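Local coordinates for protein putative oxidoreductase (PDB 3FHL) that probably acts as an oxidoreductase of the Gfo/Idh/MocA family, using an NAD-binding Rossmann domain together with a C-terminal alpha/beta domain, at residues Gln18-Pro23 with Tyr122-Trp127; Val94-Thr99 with Leu179-Ile184; Val134-Ala139 with Arg298-Ile303; Gly285-Glu290 with Lys294-Lys299. One frame throughout, in Å; residues are numbered along the deposited sequence.

Overall arrangement
The four contacts run from the Rossmann domain out to the edge of the C-terminal domain. Contacts 1 and 2 lie near the centre of the folded chain, 7 to 8 Å from it, with their own centres about 12 Å apart, and they touch: His21 reaches Glu95, and Tyr122 pairs with Val94 between neighbouring parallel strands. Their segments alternate along the sequence; contact 2 joins the turn after strand 91-95 to helix 180-191. Contact 3 follows contact 1 in series, with centres about 22 Å apart. It shares Arg298 and Lys299 with contact 4, whose centre is about 11 Å away. Contact 4 is the outermost hairpin of the mixed sheet, and contact 3 fixes the chain leaving it against helix 129-139.

Contact 1 of 4, residues Gln18-Pro23 with Tyr122-Trp127; sequences QVFHAP and YQNRRW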
loop_
_atom_site.group_PDB
_atom_site.type_symbol
_atom_site.label_atom_id
_atom_site.label_comp_id
_atom_site.label_asym_id
_atom_site.label_seq_id
_atom_site.Cartn_x
_atom_site.Cartn_y
_atom_site.Cartn_z
ATOM N N GLN C 18 22.706 6.911 -25.671
ATOM C CA GLN C 18 21.852 7.628 -26.600
ATOM C C GLN C 18 20.650 8.296 -25.953
ATOM O O GLN C 18 20.075 9.208 -26.533
ATOM C CB GLN C 18 21.353 6.682 -27.691
ATOM C CG GLN C 18 22.448 6.080 -28.526
ATOM C CD GLN C 18 21.933 5.115 -29.573
ATOM O OE1 GLN C 18 20.991 5.422 -30.303
ATOM N NE2 GLN C 18 22.562 3.945 -29.662
ATOM N N VAL C 19 20.253 7.829 -24.771
ATOM C CA VAL C 19 19.008 8.301 -24.135
ATOM C C VAL C 19 19.285 9.301 -23.014
ATOM O O VAL C 19 18.745 10.402 -23.012
ATOM C CB VAL C 19 18.126 7.091 -23.640
ATOM C CG1 VAL C 19 16.956 7.545 -22.780
ATOM C CG2 VAL C 19 17.597 6.317 -24.835
ATOM N N PHE C 20 20.151 8.925 -22.078
ATOM C CA PHE C 20 20.314 9.688 -20.836
ATOM C C PHE C 20 21.483 10.669 -20.797
ATOM O O PHE C 20 21.454 11.637 -20.027
ATOM C CB PHE C 20 20.436 8.719 -19.647
ATOM C CG PHE C 20 19.197 7.898 -19.407
ATOM C CD1 PHE C 20 18.025 8.503 -18.950
ATOM C CD2 PHE C 20 19.196 6.532 -19.653
ATOM C CE1 PHE C 20 16.869 7.754 -18.739
ATOM C CE2 PHE C 20 18.052 5.773 -19.442
ATOM C CZ PHE C 20 16.884 6.389 -18.983
ATOM N N HIS C 21 22.516 10.411 -21.598
ATOM C CA HIS C 21 23.770 11.143 -21.449
ATOM C C HIS C 21 24.108 12.072 -22.606
ATOM O O HIS C 21 24.126 13.284 -22.427
ATOM C CB HIS C 21 24.906 10.168 -21.168
ATOM C CG HIS C 21 24.668 9.340 -19.952
ATOM N ND1 HIS C 21 24.516 9.894 -18.699
ATOM C CD2 HIS C 21 24.516 8.007 -19.800
ATOM C CE1 HIS C 21 24.303 8.930 -17.821
ATOM N NE2 HIS C 21 24.294 7.777 -18.464
ATOM N N ALA C 22 24.365 11.505 -23.781
ATOM C CA ALA C 22 24.655 12.315 -24.983
ATOM C C ALA C 22 23.684 13.468 -25.298
ATOM O O ALA C 22 24.150 14.560 -25.615
ATOM C CB ALA C 22 24.889 11.428 -26.204
ATOM N N PRO C 23 22.343 13.255 -25.204
ATOM C CA PRO C 23 21.456 14.398 -25.448
ATOM C C PRO C 23 21.648 15.600 -24.514
ATOM O O PRO C 23 21.404 16.727 -24.936
ATOM C CB PRO C 23 20.056 13.793 -25.246
ATOM C CG PRO C 23 20.232 12.395 -25.587
ATOM C CD PRO C 23 21.541 12.038 -24.968
ATOM N N TYR C 122 25.027 8.049 -11.316
ATOM C CA TYR C 122 23.857 8.545 -12.047
ATOM C C TYR C 122 22.545 8.005 -11.467
ATOM O O TYR C 122 22.230 6.824 -11.612
ATOM C CB TYR C 122 23.961 8.160 -13.521
ATOM C CG TYR C 122 22.919 8.810 -14.405
ATOM C CD1 TYR C 122 22.858 10.197 -14.544
ATOM C CD2 TYR C 122 22.015 8.037 -15.123
ATOM C CE1 TYR C 122 21.918 10.803 -15.365
ATOM C CE2 TYR C 122 21.076 8.625 -15.943
ATOM C CZ TYR C 122 21.035 10.007 -16.065
ATOM O OH TYR C 122 20.094 10.589 -16.871
ATOM N N GLN C 123 21.790 8.880 -10.813
ATOM C CA GLN C 123 20.459 8.540 -10.303
ATOM C C GLN C 123 19.488 9.606 -10.786
ATOM O O GLN C 123 19.228 10.593 -10.098
ATOM C CB GLN C 123 20.470 8.434 -8.766
ATOM C CG GLN C 123 21.507 7.437 -8.217
ATOM C CD GLN C 123 21.196 6.955 -6.818
ATOM O OE1 GLN C 123 20.238 6.216 -6.610
ATOM N NE2 GLN C 123 22.021 7.348 -5.851
ATOM N N ASN C 124 18.943 9.403 -11.983
ATOM C CA ASN C 124 18.196 10.454 -12.659
ATOM C C ASN C 124 16.769 10.717 -12.197
ATOM O O ASN C 124 16.209 11.775 -12.505
ATOM C CB ASN C 124 18.190 10.229 -14.169
ATOM C CG ASN C 124 17.588 8.899 -14.578
ATOM O OD1 ASN C 124 17.274 8.041 -13.763
ATOM N ND2 ASN C 124 17.446 8.720 -15.867
ATOM N N ARG C 125 16.182 9.775 -11.462
ATOM C CA ARG C 125 14.786 9.925 -11.059
ATOM C C ARG C 125 14.586 10.935 -9.941
ATOM O O ARG C 125 13.454 11.258 -9.576
ATOM C CB ARG C 125 14.129 8.569 -10.778
ATOM C CG ARG C 125 13.907 7.764 -12.077
ATOM C CD ARG C 125 12.905 6.649 -11.882
ATOM N NE ARG C 125 12.738 5.828 -13.082
ATOM C CZ ARG C 125 11.899 6.102 -14.082
ATOM N NH1 ARG C 125 11.138 7.198 -14.059
ATOM N NH2 ARG C 125 11.833 5.273 -15.117
ATOM N N ARG C 126 15.695 11.492 -9.455
ATOM C CA ARG C 126 15.645 12.687 -8.623
ATOM C C ARG C 126 15.152 13.895 -9.428
ATOM O O ARG C 126 14.709 14.889 -8.860
ATOM C CB ARG C 126 17.024 12.983 -8.049
ATOM C CG ARG C 126 17.559 11.884 -7.166
ATOM C CD ARG C 126 18.702 12.390 -6.346
ATOM N NE ARG C 126 19.467 11.333 -5.693
ATOM C CZ ARG C 126 20.570 11.566 -4.992
ATOM N NH1 ARG C 126 21.224 10.574 -4.408
ATOM N NH2 ARG C 126 21.015 12.807 -4.870
ATOM N N TRP C 127 15.205 13.787 -10.755
ATOM C CA TRP C 127 14.713 14.865 -11.622
ATOM C C TRP C 127 13.490 14.455 -12.443
ATOM O O TRP C 127 13.193 15.065 -13.464
ATOM C CB TRP C 127 15.841 15.379 -12.534
ATOM C CG TRP C 127 16.946 16.090 -11.780
ATOM C CD1 TRP C 127 16.979 17.414 -11.416
ATOM C CD2 TRP C 127 18.149 15.510 -11.282
ATOM N NE1 TRP C 127 18.139 17.688 -10.719
ATOM C CE2 TRP C 127 18.876 16.539 -10.627
ATOM C CE3 TRP C 127 18.690 14.217 -11.314
ATOM C CZ2 TRP C 127 20.110 16.312 -10.023
ATOM C CZ3 TRP C 127 19.925 13.999 -10.717
ATOM C CH2 TRP C 127 20.617 15.041 -10.073
HETATM O O HOH W 1 20.753 12.964 -17.699
#
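One face of the Tyr122 ring is covered over its centre by the edge of His21, which sets His21 CE1 3.6 Å from Tyr122 CD2. The two rings form an edge-to-face pair, centroids 4.5 Å apart and planes at 59°. His21 itself carries the CB of its neighbour Phe20 over one face, while Val19 CG1 lies over the centre of one face of the Phe20 ring. That phenyl meets the other segment obliquely: Phe20 CE1 lies 3.1 Å from Asn124 ND2, and the amide plane stands 74° from the ring. With CG opposite the backbone N (chi1 -171°), the phenol of Tyr122 reaches across to the helix and leaves its OH 3.4 Å from Phe20 CB. A bridging water completes the link, lying 2.6 Å from Tyr122 OH and donating to Phe20 O at 2.8 Å. Asn124 ND2 adds only a weak bond to the same hydroxyl. Tyrosine suits this buried place because its ring offers a face to an aromatic edge and its hydroxyl can take part in the water bridge. Histidine suits the other side because both ring nitrogens have partners, ND1 at Tyr311 and NE2 at Glu95. The contact packs helix 15-27 of the Rossmann fold against the chain that leaves strand 119-122 for helix 129-139, with helix 261-266 lying beside Val19 and Phe20.

Contact 2 of 4, residues Val94-Thr99 with Leu179-Ile184; sequences VEKPFT and LGSHLI
Lys96 and Ser181 have their CA atoms 9.6 Å apart, the nearest CA pair between the turn after strand 91-95, with its cis Lys96-Pro97 peptide, and the start of helix 180-191. The long lysine spans that distance. A bend at its third torsion (chi3 60°) brings the ammonium down on the helix, where Lys96 NZ donates to Ser181 OG at 2.8 Å. Serine fits because its short hydroxyl, held between the backbone N and the carbonyl carbon (chi1 57°), also has a partner at Tyr177 O, which helps fix its direction. Lys96 NZ also sits over one face of the His182 imidazole, displaced toward the rim, 3.3 Å from His182 CE1. Arg125 touches His182 as well. The Glu-Lys-Pro sequence at the C-terminal end of strand 91-95 in the Rossmann fold, facing a helix that carries a histidine, is characteristic of Gfo/Idh/MocA enzymes. In relatives these elements line the cleft where cofactor and substrate meet, and this pair probably marks the corresponding site here.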
loop_
_atom_site.group_PDB
_atom_site.type_symbol
_atom_site.label_atom_id
_atom_site.label_comp_id
_atom_site.label_asym_id
_atom_site.label_seq_id
_atom_site.Cartn_x
_atom_site.Cartn_y
_atom_site.Cartn_z
ATOM N N VAL C 94 29.547 7.287 -12.803
ATOM C CA VAL C 94 29.254 5.872 -13.039
ATOM C C VAL C 94 27.747 5.627 -13.057
ATOM O O VAL C 94 27.002 6.128 -12.209
ATOM C CB VAL C 94 29.878 4.919 -11.989
ATOM C CG1 VAL C 94 30.000 3.493 -12.559
ATOM C CG2 VAL C 94 31.238 5.412 -11.525
ATOM N N GLU C 95 27.314 4.857 -14.041
ATOM C CA GLU C 95 25.956 4.343 -14.061
ATOM C C GLU C 95 25.804 3.178 -13.110
ATOM O O GLU C 95 26.772 2.455 -12.838
ATOM C CB GLU C 95 25.596 3.888 -15.457
ATOM C CG GLU C 95 25.034 5.000 -16.282
ATOM C CD GLU C 95 24.157 4.503 -17.398
ATOM O OE1 GLU C 95 24.450 3.423 -17.959
ATOM O OE2 GLU C 95 23.178 5.210 -17.732
ATOM N N LYS C 96 24.584 3.002 -12.607
ATOM C CA LYS C 96 24.204 1.788 -11.885
ATOM C C LYS C 96 24.268 0.590 -12.831
ATOM O O LYS C 96 23.815 0.686 -13.976
ATOM C CB LYS C 96 22.797 1.919 -11.315
ATOM C CG LYS C 96 22.692 2.894 -10.150
ATOM C CD LYS C 96 21.284 3.468 -10.053
ATOM C CE LYS C 96 20.242 2.375 -9.842
ATOM N NZ LYS C 96 18.854 2.944 -9.851
ATOM N N PRO C 97 24.829 -0.539 -12.361
ATOM C CA PRO C 97 25.383 -0.769 -11.020
ATOM C C PRO C 97 26.772 -0.151 -10.845
ATOM O O PRO C 97 27.656 -0.360 -11.683
ATOM C CB PRO C 97 25.454 -2.302 -10.915
ATOM C CG PRO C 97 24.881 -2.838 -12.212
ATOM C CD PRO C 97 24.954 -1.736 -13.203
ATOM N N PHE C 98 26.922 0.631 -9.777
ATOM C CA PHE C 98 28.171 1.311 -9.424
ATOM C C PHE C 98 29.338 0.325 -9.422
ATOM O O PHE C 98 30.270 0.467 -10.214
ATOM C CB PHE C 98 27.987 2.017 -8.065
ATOM C CG PHE C 98 29.232 2.680 -7.502
ATOM C CD1 PHE C 98 30.157 3.332 -8.317
ATOM C CD2 PHE C 98 29.440 2.691 -6.127
ATOM C CE1 PHE C 98 31.282 3.935 -7.769
ATOM C CE2 PHE C 98 30.552 3.304 -5.574
ATOM C CZ PHE C 98 31.476 3.922 -6.390
ATOM N N THR C 99 29.279 -0.674 -8.544
ATOM C CA THR C 99 30.281 -1.736 -8.509
ATOM C C THR C 99 29.598 -3.072 -8.265
ATOM O O THR C 99 28.422 -3.115 -7.886
ATOM C CB THR C 99 31.306 -1.533 -7.385
ATOM O OG1 THR C 99 30.616 -1.254 -6.159
ATOM C CG2 THR C 99 32.258 -0.392 -7.698
ATOM N N LEU C 179 13.671 -1.282 -9.607
ATOM C CA LEU C 179 12.829 -0.114 -9.359
ATOM C C LEU C 179 12.933 0.382 -7.938
ATOM O O LEU C 179 12.785 1.572 -7.683
ATOM C CB LEU C 179 11.357 -0.397 -9.696
ATOM C CG LEU C 179 11.048 -0.623 -11.181
ATOM C CD1 LEU C 179 9.557 -0.774 -11.358
ATOM C CD2 LEU C 179 11.573 0.526 -12.024
ATOM N N GLY C 180 13.168 -0.536 -7.011
ATOM C CA GLY C 180 13.305 -0.171 -5.611
ATOM C C GLY C 180 14.461 0.767 -5.343
ATOM O O GLY C 180 14.332 1.658 -4.501
ATOM N N SER C 181 15.581 0.576 -6.050
ATOM C CA SER C 181 16.723 1.495 -5.951
ATOM C C SER C 181 16.284 2.945 -6.155
ATOM O O SER C 181 16.600 3.796 -5.334
ATOM C CB SER C 181 17.847 1.130 -6.932
ATOM O OG SER C 181 17.367 1.114 -8.271
ATOM N N HIS C 182 15.506 3.210 -7.206
ATOM C CA HIS C 182 15.022 4.572 -7.469
ATOM C C HIS C 182 14.152 5.133 -6.342
ATOM O O HIS C 182 14.291 6.296 -5.972
ATOM C CB HIS C 182 14.230 4.646 -8.785
ATOM C CG HIS C 182 15.014 4.255 -9.996
ATOM N ND1 HIS C 182 16.004 5.049 -10.531
ATOM C CD2 HIS C 182 14.920 3.174 -10.806
ATOM C CE1 HIS C 182 16.503 4.462 -11.602
ATOM N NE2 HIS C 182 15.859 3.324 -11.793
ATOM N N LEU C 183 13.256 4.308 -5.802
ATOM C CA LEU C 183 12.301 4.763 -4.785
ATOM C C LEU C 183 12.972 4.991 -3.449
ATOM O O LEU C 183 12.628 5.930 -2.736
ATOM C CB LEU C 183 11.150 3.747 -4.607
ATOM C CG LEU C 183 10.330 3.415 -5.869
ATOM C CD1 LEU C 183 9.117 2.593 -5.512
ATOM C CD2 LEU C 183 9.882 4.692 -6.613
ATOM N N ILE C 184 13.865 4.075 -3.085
ATOM C CA ILE C 184 14.643 4.190 -1.860
ATOM C C ILE C 184 15.549 5.429 -1.905
ATOM O O ILE C 184 15.587 6.199 -0.948
ATOM C CB ILE C 184 15.493 2.924 -1.595
ATOM C CG1 ILE C 184 14.592 1.721 -1.276
ATOM C CG2 ILE C 184 16.410 3.174 -0.417
ATOM C CD1 ILE C 184 15.225 0.360 -1.527
#

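Contact 3 of 4, residues Val134-Ala139 with Arg298-Ile303; sequences VRDILA and RKYPGI
Tyr300 reaches helix 129-139 first: its CG lies trans to the backbone N (chi1 -177°), which carries the ring out to the helix, with Ile137 over one face. Tyr300 OH donates to Asp136 OD2 at 2.6 Å. The hydroxyl comes from above the carboxylate plane, 35° out of it, while OD2 itself lies at the ring edge, near the ring plane. Aspartate suits the spot because its carboxylate accepts the phenol with one oxygen while OD1 pairs with Lys140, four residues on. Ile137 makes a CH-pi contact, its CG1 4.2 Å from the Tyr300 ring centroid and 27° off the normal. Further along, Ile303 lays its CG1 3.8 Å from Asp136 CB, roughly at right angles, so the aspartate's aliphatic part is used too. The Ile303 backbone N is bonded to Thr133 OG1 on the same helix. The chain leaving edge strand 294-299 is thus joined to helix 129-139, which also packs on strands 244-248 and 252-255 of the mixed sheet in the alpha/beta domain.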
loop_
_atom_site.group_PDB
_atom_site.type_symbol
_atom_site.label_atom_id
_atom_site.label_comp_id
_atom_site.label_asym_id
_atom_site.label_seq_id
_atom_site.Cartn_x
_atom_site.Cartn_y
_atom_site.Cartn_z
ATOM N N VAL C 134 6.864 16.828 -5.856
ATOM C CA VAL C 134 6.796 16.450 -4.427
ATOM C C VAL C 134 7.720 17.339 -3.576
ATOM O O VAL C 134 7.278 17.904 -2.588
ATOM C CB VAL C 134 7.086 14.927 -4.197
ATOM C CG1 VAL C 134 7.371 14.609 -2.700
ATOM C CG2 VAL C 134 5.931 14.063 -4.740
ATOM N N ARG C 135 8.978 17.502 -3.988
ATOM C CA ARG C 135 9.907 18.392 -3.259
ATOM C C ARG C 135 9.338 19.816 -3.110
ATOM O O ARG C 135 9.417 20.413 -2.028
ATOM C CB ARG C 135 11.286 18.434 -3.939
ATOM C CG ARG C 135 12.061 17.121 -3.976
ATOM C CD ARG C 135 13.558 17.380 -4.262
ATOM N NE ARG C 135 14.331 17.435 -3.019
ATOM C CZ ARG C 135 15.468 16.775 -2.792
ATOM N NH1 ARG C 135 16.036 16.026 -3.739
ATOM N NH2 ARG C 135 16.058 16.888 -1.608
ATOM N N ASP C 136 8.742 20.329 -4.192
ATOM C CA ASP C 136 8.093 21.640 -4.224
ATOM C C ASP C 136 6.942 21.784 -3.224
ATOM O O ASP C 136 6.879 22.774 -2.491
ATOM C CB ASP C 136 7.583 21.938 -5.639
ATOM C CG ASP C 136 7.192 23.399 -5.834
ATOM O OD1 ASP C 136 8.013 24.278 -5.511
ATOM O OD2 ASP C 136 6.071 23.669 -6.330
ATOM N N ILE C 137 6.050 20.788 -3.195
ATOM C CA ILE C 137 4.904 20.747 -2.269
ATOM C C ILE C 137 5.385 20.758 -0.816
ATOM O O ILE C 137 4.844 21.473 0.023
ATOM C CB ILE C 137 4.027 19.493 -2.558
ATOM C CG1 ILE C 137 3.142 19.755 -3.771
ATOM C CG2 ILE C 137 3.164 19.097 -1.351
ATOM C CD1 ILE C 137 3.058 18.598 -4.684
ATOM N N LEU C 138 6.421 19.977 -0.539
ATOM C CA LEU C 138 6.996 19.913 0.805
ATOM C C LEU C 138 7.723 21.207 1.190
ATOM O O LEU C 138 7.569 21.700 2.318
ATOM C CB LEU C 138 7.932 18.706 0.924
ATOM C CG LEU C 138 7.278 17.324 0.734
ATOM C CD1 LEU C 138 8.344 16.246 0.693
ATOM C CD2 LEU C 138 6.226 17.036 1.808
ATOM N N ALA C 139 8.501 21.750 0.254
ATOM C CA ALA C 139 9.179 23.050 0.424
ATOM C C ALA C 139 8.193 24.163 0.802
ATOM O O ALA C 139 8.477 24.997 1.662
ATOM C CB ALA C 139 9.951 23.423 -0.866
ATOM N N ARG C 298 -7.741 20.688 -6.363
ATOM C CA ARG C 298 -7.469 20.921 -7.755
ATOM C C ARG C 298 -6.167 20.349 -8.212
ATOM O O ARG C 298 -5.351 20.027 -7.418
ATOM C CB ARG C 298 -7.509 22.395 -8.058
ATOM C CG ARG C 298 -6.369 23.135 -7.527
ATOM C CD ARG C 298 -6.703 24.574 -7.236
ATOM N NE ARG C 298 -5.482 25.231 -6.824
ATOM C CZ ARG C 298 -5.385 26.201 -5.937
ATOM N NH1 ARG C 298 -4.208 26.658 -5.652
ATOM N NH2 ARG C 298 -6.438 26.708 -5.351
ATOM N N LYS C 299 -6.001 20.215 -9.511
ATOM C CA LYS C 299 -4.734 19.789 -10.080
ATOM C C LYS C 299 -3.638 20.806 -9.763
ATOM O O LYS C 299 -3.865 22.021 -9.798
ATOM C CB LYS C 299 -4.861 19.539 -11.587
ATOM C CG LYS C 299 -5.669 18.299 -11.930
ATOM C CD LYS C 299 -5.226 17.090 -11.083
ATOM C CE LYS C 299 -5.716 15.796 -11.654
ATOM N NZ LYS C 299 -5.019 15.476 -12.935
ATOM N N TYR C 300 -2.461 20.300 -9.405
ATOM C CA TYR C 300 -1.362 21.159 -8.978
ATOM C C TYR C 300 -0.368 21.321 -10.126
ATOM O O TYR C 300 0.247 20.334 -10.533
ATOM C CB TYR C 300 -0.667 20.564 -7.746
ATOM C CG TYR C 300 0.441 21.442 -7.213
ATOM C CD1 TYR C 300 0.156 22.633 -6.574
ATOM C CD2 TYR C 300 1.778 21.088 -7.381
ATOM C CE1 TYR C 300 1.170 23.451 -6.097
ATOM C CE2 TYR C 300 2.801 21.895 -6.907
ATOM C CZ TYR C 300 2.491 23.073 -6.265
ATOM O OH TYR C 300 3.503 23.867 -5.786
ATOM N N PRO C 301 -0.224 22.560 -10.663
ATOM C CA PRO C 301 0.736 22.803 -11.745
ATOM C C PRO C 301 2.129 22.445 -11.254
ATOM O O PRO C 301 2.628 23.049 -10.302
ATOM C CB PRO C 301 0.613 24.313 -12.009
ATOM C CG PRO C 301 -0.745 24.689 -11.475
ATOM C CD PRO C 301 -0.954 23.787 -10.291
ATOM N N GLY C 302 2.720 21.429 -11.865
ATOM C CA GLY C 302 3.923 20.849 -11.310
ATOM C C GLY C 302 5.209 21.471 -11.804
ATOM O O GLY C 302 5.203 22.413 -12.604
ATOM N N ILE C 303 6.311 20.939 -11.289
ATOM C CA ILE C 303 7.649 21.226 -11.774
ATOM C C ILE C 303 7.958 20.318 -12.961
ATOM O O ILE C 303 7.708 19.119 -12.895
ATOM C CB ILE C 303 8.681 20.979 -10.651
ATOM C CG1 ILE C 303 8.327 21.800 -9.398
ATOM C CG2 ILE C 303 10.097 21.289 -11.114
ATOM C CD1 ILE C 303 8.289 23.286 -9.608
#

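Contact 4 of 4, residues Gly285-Glu290 with Lys294-Lys299; sequences GLLHTE and KEICRK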
loop_
_atom_site.group_PDB
_atom_site.type_symbol
_atom_site.label_atom_id
_atom_site.label_comp_id
_atom_site.label_asym_id
_atom_site.label_seq_id
_atom_site.Cartn_x
_atom_site.Cartn_y
_atom_site.Cartn_z
ATOM N N GLY C 285 -0.750 16.022 -10.438
ATOM C CA GLY C 285 -1.335 15.433 -9.244
ATOM C C GLY C 285 -2.443 16.284 -8.688
ATOM O O GLY C 285 -2.528 17.470 -8.990
ATOM N N LEU C 286 -3.301 15.664 -7.884
ATOM C CA LEU C 286 -4.381 16.354 -7.209
ATOM C C LEU C 286 -3.933 16.856 -5.837
ATOM O O LEU C 286 -3.481 16.080 -4.983
ATOM C CB LEU C 286 -5.582 15.409 -7.038
ATOM C CG LEU C 286 -6.839 16.020 -6.410
ATOM C CD1 LEU C 286 -7.461 17.045 -7.366
ATOM C CD2 LEU C 286 -7.849 14.938 -6.077
ATOM N N LEU C 287 -4.103 18.146 -5.606
ATOM C CA LEU C 287 -3.811 18.710 -4.294
ATOM C C LEU C 287 -5.119 19.015 -3.579
ATOM O O LEU C 287 -5.955 19.763 -4.089
ATOM C CB LEU C 287 -2.948 19.964 -4.432
ATOM C CG LEU C 287 -2.695 20.818 -3.191
ATOM C CD1 LEU C 287 -1.722 20.116 -2.238
ATOM C CD2 LEU C 287 -2.184 22.198 -3.603
ATOM N N HIS C 288 -5.292 18.434 -2.400
ATOM C CA HIS C 288 -6.512 18.622 -1.620
ATOM C C HIS C 288 -6.058 19.052 -0.247
ATOM O O HIS C 288 -5.615 18.229 0.537
ATOM C CB HIS C 288 -7.301 17.308 -1.547
ATOM C CG HIS C 288 -8.656 17.432 -0.908
ATOM N ND1 HIS C 288 -9.568 16.399 -0.906
ATOM C CD2 HIS C 288 -9.252 18.459 -0.252
ATOM C CE1 HIS C 288 -10.659 16.777 -0.263
ATOM N NE2 HIS C 288 -10.493 18.022 0.144
ATOM N N THR C 289 -6.142 20.349 0.028
ATOM C CA THR C 289 -5.591 20.902 1.264
ATOM C C THR C 289 -6.314 22.193 1.649
ATOM O O THR C 289 -7.263 22.604 0.979
ATOM C CB THR C 289 -4.044 21.111 1.141
ATOM O OG1 THR C 289 -3.475 21.351 2.432
ATOM C CG2 THR C 289 -3.695 22.280 0.183
ATOM N N GLU C 290 -5.884 22.800 2.749
ATOM C CA GLU C 290 -6.396 24.081 3.188
ATOM C C GLU C 290 -5.361 25.150 2.828
ATOM O O GLU C 290 -4.214 25.085 3.280
ATOM C CB GLU C 290 -6.637 24.052 4.699
ATOM C CG GLU C 290 -7.352 25.268 5.253
ATOM C CD GLU C 290 -7.495 25.225 6.768
ATOM O OE1 GLU C 290 -8.627 24.985 7.248
ATOM O OE2 GLU C 290 -6.481 25.425 7.477
ATOM N N LYS C 294 -9.218 28.239 3.575
ATOM C CA LYS C 294 -10.200 27.654 2.660
ATOM C C LYS C 294 -9.756 26.305 2.106
ATOM O O LYS C 294 -8.592 26.125 1.747
ATOM C CB LYS C 294 -10.473 28.594 1.483
ATOM C CG LYS C 294 -10.952 29.988 1.854
ATOM C CD LYS C 294 -11.153 30.825 0.596
ATOM C CE LYS C 294 -11.309 32.310 0.909
ATOM N NZ LYS C 294 -12.585 32.613 1.616
ATOM N N GLU C 295 -10.705 25.377 2.008
ATOM C CA GLU C 295 -10.464 24.068 1.412
ATOM C C GLU C 295 -10.392 24.184 -0.107
ATOM O O GLU C 295 -11.291 24.745 -0.735
ATOM C CB GLU C 295 -11.571 23.090 1.822
ATOM C CG GLU C 295 -11.417 21.667 1.262
ATOM C CD GLU C 295 -12.460 20.693 1.816
ATOM O OE1 GLU C 295 -13.494 21.147 2.361
ATOM O OE2 GLU C 295 -12.244 19.468 1.705
ATOM N N ILE C 296 -9.309 23.670 -0.689
ATOM C CA ILE C 296 -9.150 23.639 -2.143
ATOM C C ILE C 296 -8.888 22.215 -2.604
ATOM O O ILE C 296 -8.317 21.412 -1.865
ATOM C CB ILE C 296 -8.022 24.608 -2.656
ATOM C CG1 ILE C 296 -6.619 24.133 -2.249
ATOM C CG2 ILE C 296 -8.265 26.051 -2.191
ATOM C CD1 ILE C 296 -5.838 23.449 -3.375
ATOM N N CYS C 297 -9.303 21.908 -3.827
ATOM C CA CYS C 297 -9.127 20.583 -4.390
ATOM C C CYS C 297 -8.974 20.745 -5.892
ATOM O O CYS C 297 -9.959 20.918 -6.607
ATOM C CB CYS C 297 -10.324 19.685 -4.048
ATOM S SG CYS C 297 -10.044 17.935 -4.357
ATOM N N ARG C 298 -7.741 20.688 -6.363
ATOM C CA ARG C 298 -7.469 20.921 -7.755
ATOM C C ARG C 298 -6.167 20.349 -8.212
ATOM O O ARG C 298 -5.351 20.027 -7.418
ATOM C CB ARG C 298 -7.509 22.395 -8.058
ATOM C CG ARG C 298 -6.369 23.135 -7.527
ATOM C CD ARG C 298 -6.703 24.574 -7.236
ATOM N NE ARG C 298 -5.482 25.231 -6.824
ATOM C CZ ARG C 298 -5.385 26.201 -5.937
ATOM N NH1 ARG C 298 -4.208 26.658 -5.652
ATOM N NH2 ARG C 298 -6.438 26.708 -5.351
ATOM N N LYS C 299 -6.001 20.215 -9.511
ATOM C CA LYS C 299 -4.734 19.789 -10.080
ATOM C C LYS C 299 -3.638 20.806 -9.763
ATOM O O LYS C 299 -3.865 22.021 -9.798
ATOM C CB LYS C 299 -4.861 19.539 -11.587
ATOM C CG LYS C 299 -5.669 18.299 -11.930
ATOM C CD LYS C 299 -5.226 17.090 -11.083
ATOM C CE LYS C 299 -5.716 15.796 -11.654
ATOM N NZ LYS C 299 -5.019 15.476 -12.935
#
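His288 NE2 donates to Glu295 OE2 over 2.8 Å, an almost straight bond (174°) that uses the anti lone pair of the carboxylate. Ring and carboxylate are nearly coplanar, 20° apart. The ring's other nitrogen, ND1, bonds Glu239 of the second subunit, and acceptors at both ends would probably favour a protonated imidazole. Cys297 lies over one face of this ring, its SG 4.0 Å from the His288 centroid, the soft sulfur resting on the aromatic surface. Leu286 and Lys299 share that side of the sheet, and Leu286 CD2 comes within 4.1 Å of Cys297 SG. Strands 286-291 and 294-299 run antiparallel as a beta hairpin at the edge of the mixed sheet. Leu287 with Arg298 and Thr289 with Ile296 are its hydrogen-bonded pairs, and His288 with Cys297 is one of the non-hydrogen-bonded pairs. The straightest backbone bond runs from Ile296 N to Thr289 O (2.8 Å, 179°), while Leu287 N meets Arg298 O at 2.9 Å. On the other face, Leu287 CD2 packs 3.9 Å from Ile296 CD1; isoleucine, beta-branched, suits the extended backbone, and Leu287 beside it is buried. Ile296 CD1 also lies over the centre of one Arg298 guanidinium face, aliphatic carbon against flat cation. The buried Thr289 hydroxyl is satisfied by Leu142 O; the Lys299 chain, bent at chi2 and chi4, runs past Gly285 O with NZ bonded to Trp284 O.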